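Local coordinates for protein glutamate--cysteine ligase GshA (Methylobacillus flagellatus KT, PDB 3K1T) that probably acts as a ligase that joins glutamate to cysteine, at residues C80-V88 against H120-E128. Numbering follows the deposited sequence. Where two conformers were deposited one is given.
Sequences CIQAAMVAV and HILRQAGLE. With SO4 (sulfate ion), chain D.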
# COMPACT_ATOMS: atom_id res chain seq x y z
N CYS A 80 0.98 6.06 2.10
CA CYS A 80 0.17 6.24 3.31
C CYS A 80 -1.29 6.04 3.09
O CYS A 80 -1.99 5.41 3.91
CB CYS A 80 0.31 7.65 3.89
SG CYS A 80 1.84 7.98 4.62
N ILE A 81 -1.80 6.59 2.00
CA ILE A 81 -3.20 6.47 1.65
C ILE A 81 -3.59 4.99 1.45
O ILE A 81 -4.63 4.51 1.96
CB ILE A 81 -3.58 7.33 0.41
CG1 ILE A 81 -3.38 8.81 0.75
CG2 ILE A 81 -5.02 6.98 -0.13
CD1 ILE A 81 -3.33 9.77 -0.47
N GLN A 82 -2.74 4.26 0.72
CA GLN A 82 -3.02 2.86 0.46
C GLN A 82 -3.03 2.05 1.77
O GLN A 82 -3.93 1.24 2.02
CB GLN A 82 -1.98 2.30 -0.52
CG GLN A 82 -2.29 0.89 -0.98
CD GLN A 82 -1.21 0.40 -1.95
OE1 GLN A 82 -1.29 0.65 -3.15
NE2 GLN A 82 -0.24 -0.28 -1.43
N ALA A 83 -2.05 2.31 2.64
CA ALA A 83 -1.98 1.61 3.92
C ALA A 83 -3.19 1.97 4.79
O ALA A 83 -3.73 1.15 5.50
CB ALA A 83 -0.65 1.94 4.63
N ALA A 84 -3.60 3.24 4.77
CA ALA A 84 -4.78 3.66 5.53
C ALA A 84 -6.02 2.94 4.98
O ALA A 84 -6.87 2.51 5.76
CB ALA A 84 -4.98 5.18 5.43
N MSE A 85 -6.13 2.78 3.67
CA MSE A 85 -7.24 1.98 3.11
C MSE A 85 -7.26 0.53 3.57
O MSE A 85 -8.32 -0.01 3.90
CB MSE A 85 -7.26 2.01 1.58
CG MSE A 85 -7.72 3.33 1.07
SE MSE A 85 -7.58 3.37 -0.90
CE MSE A 85 -9.06 4.67 -1.20
N VAL A 86 -6.10 -0.10 3.63
CA VAL A 86 -5.98 -1.45 4.21
C VAL A 86 -6.46 -1.46 5.66
O VAL A 86 -7.24 -2.32 6.05
CB VAL A 86 -4.52 -1.96 4.11
CG1 VAL A 86 -4.33 -3.31 4.86
CG2 VAL A 86 -4.11 -2.11 2.62
N ALA A 87 -5.99 -0.51 6.47
CA ALA A 87 -6.41 -0.39 7.87
C ALA A 87 -7.94 -0.25 7.98
O ALA A 87 -8.56 -0.95 8.78
CB ALA A 87 -5.72 0.81 8.57
N VAL A 88 -8.53 0.64 7.20
CA VAL A 88 -9.99 0.76 7.16
C VAL A 88 -10.68 -0.57 6.83
O VAL A 88 -11.66 -0.95 7.50
CB VAL A 88 -10.41 1.84 6.17
CG1 VAL A 88 -11.97 1.78 5.87
CG2 VAL A 88 -9.95 3.22 6.68
N HIS A 120 -6.36 14.63 6.19
CA HIS A 120 -6.18 14.57 4.75
C HIS A 120 -5.96 13.13 4.27
O HIS A 120 -6.60 12.67 3.31
CB HIS A 120 -4.99 15.41 4.31
CG HIS A 120 -4.73 15.36 2.83
ND1 HIS A 120 -5.62 15.86 1.91
CD2 HIS A 120 -3.68 14.87 2.12
CE1 HIS A 120 -5.14 15.65 0.68
NE2 HIS A 120 -3.97 15.06 0.79
N ILE A 121 -5.09 12.41 4.97
CA ILE A 121 -4.88 10.97 4.63
C ILE A 121 -6.17 10.18 4.71
O ILE A 121 -6.49 9.39 3.82
CB ILE A 121 -3.80 10.33 5.54
CG1 ILE A 121 -2.42 10.93 5.25
CG2 ILE A 121 -3.77 8.76 5.40
CD1 ILE A 121 -1.45 10.76 6.48
N LEU A 122 -6.93 10.38 5.79
CA LEU A 122 -8.15 9.61 6.02
C LEU A 122 -9.24 9.95 4.98
O LEU A 122 -9.97 9.06 4.56
CB LEU A 122 -8.67 9.87 7.45
CG LEU A 122 -7.74 9.42 8.59
CD1 LEU A 122 -8.21 10.02 9.93
CD2 LEU A 122 -7.65 7.92 8.69
N ARG A 123 -9.33 11.21 4.56
CA ARG A 123 -10.25 11.62 3.50
C ARG A 123 -9.85 11.01 2.15
O ARG A 123 -10.72 10.57 1.36
CB ARG A 123 -10.33 13.15 3.38
CG ARG A 123 -11.12 13.77 4.57
CD ARG A 123 -11.23 15.28 4.48
NE ARG A 123 -12.01 15.75 5.63
CZ ARG A 123 -11.88 16.92 6.24
NH1 ARG A 123 -10.98 17.80 5.84
NH2 ARG A 123 -12.68 17.21 7.28
N GLN A 124 -8.56 11.05 1.86
CA GLN A 124 -8.04 10.40 0.63
C GLN A 124 -8.27 8.88 0.63
O GLN A 124 -8.41 8.28 -0.43
CB GLN A 124 -6.57 10.71 0.39
CG GLN A 124 -6.24 12.23 0.20
CD GLN A 124 -6.48 12.74 -1.18
OE1 GLN A 124 -7.61 12.94 -1.59
NE2 GLN A 124 -5.41 12.91 -1.93
N ALA A 125 -8.38 8.29 1.81
CA ALA A 125 -8.75 6.89 1.95
C ALA A 125 -10.23 6.65 1.74
O ALA A 125 -10.68 5.51 1.75
CB ALA A 125 -8.24 6.29 3.33
N GLY A 126 -10.98 7.71 1.52
CA GLY A 126 -12.39 7.61 1.16
C GLY A 126 -13.38 7.70 2.32
O GLY A 126 -14.50 7.25 2.19
N LEU A 127 -12.93 8.21 3.45
CA LEU A 127 -13.82 8.44 4.59
C LEU A 127 -14.28 9.91 4.65
O LEU A 127 -13.56 10.82 4.26
CB LEU A 127 -13.10 8.06 5.86
CG LEU A 127 -12.79 6.58 6.04
CD1 LEU A 127 -11.80 6.44 7.19
CD2 LEU A 127 -14.10 5.77 6.30
N GLU A 128 -15.52 10.11 5.11
CA GLU A 128 -15.98 11.44 5.51
C GLU A 128 -15.52 11.61 6.94
O GLU A 128 -15.87 10.79 7.80
CB GLU A 128 -17.50 11.50 5.35
CG GLU A 128 -18.13 12.83 5.63
CD GLU A 128 -19.69 12.76 5.64
OE1 GLU A 128 -20.26 11.85 4.94
OE2 GLU A 128 -20.31 13.59 6.36
S SO4 D . -8.43 17.67 3.11
O1 SO4 D . -7.33 18.59 2.96
O2 SO4 D . -8.34 16.48 2.24
O3 SO4 D . -8.25 17.27 4.51
O4 SO4 D . -9.79 18.19 3.06
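Q124 CG lies over one face of the H120 ring, displaced toward its rim, and the next carbon of Q124, CB, meets I81 CD1 across the contact at 3.5 Å. At its edge the ring gives ND1-H to sulfate O2 (2.8 Å, 156°); the same ion, probably from the crystallisation liquor, lies at the edge of the R123 guanidinium, whose NH1 hydrogen-bonds to both O3 and O4. Helix 109-124 is the connection of a beta-alpha-beta crossover between parallel strands 97-102 and 128-133, and segment 80-88 of helix 77-91 crosses residues 120-124 at -68°, their axes 8.7 Å apart at closest approach. No hydrogen bond spans the two segments, and small side chains permit the close fit: A84 CB touches both I121 CG2 (3.8 Å) and A125 CB (4.0 Å). I81 straddles Q124, since chi1 of -64° sends CG2 to the Q124 carbonyl O while CG1 and CD1 pack against Q124 CB. The selenomethionine M85, extended beyond CG, brings CE to A125 O at 3.5 Å; that oxygen also accepts a hydrogen bond from R34 of the second subunit. A Schellman motif ends the helix at G126, with L127 N bonded back to L122 O, and turns L127 so that its CD1 lies 3.7 Å from V88 CG2.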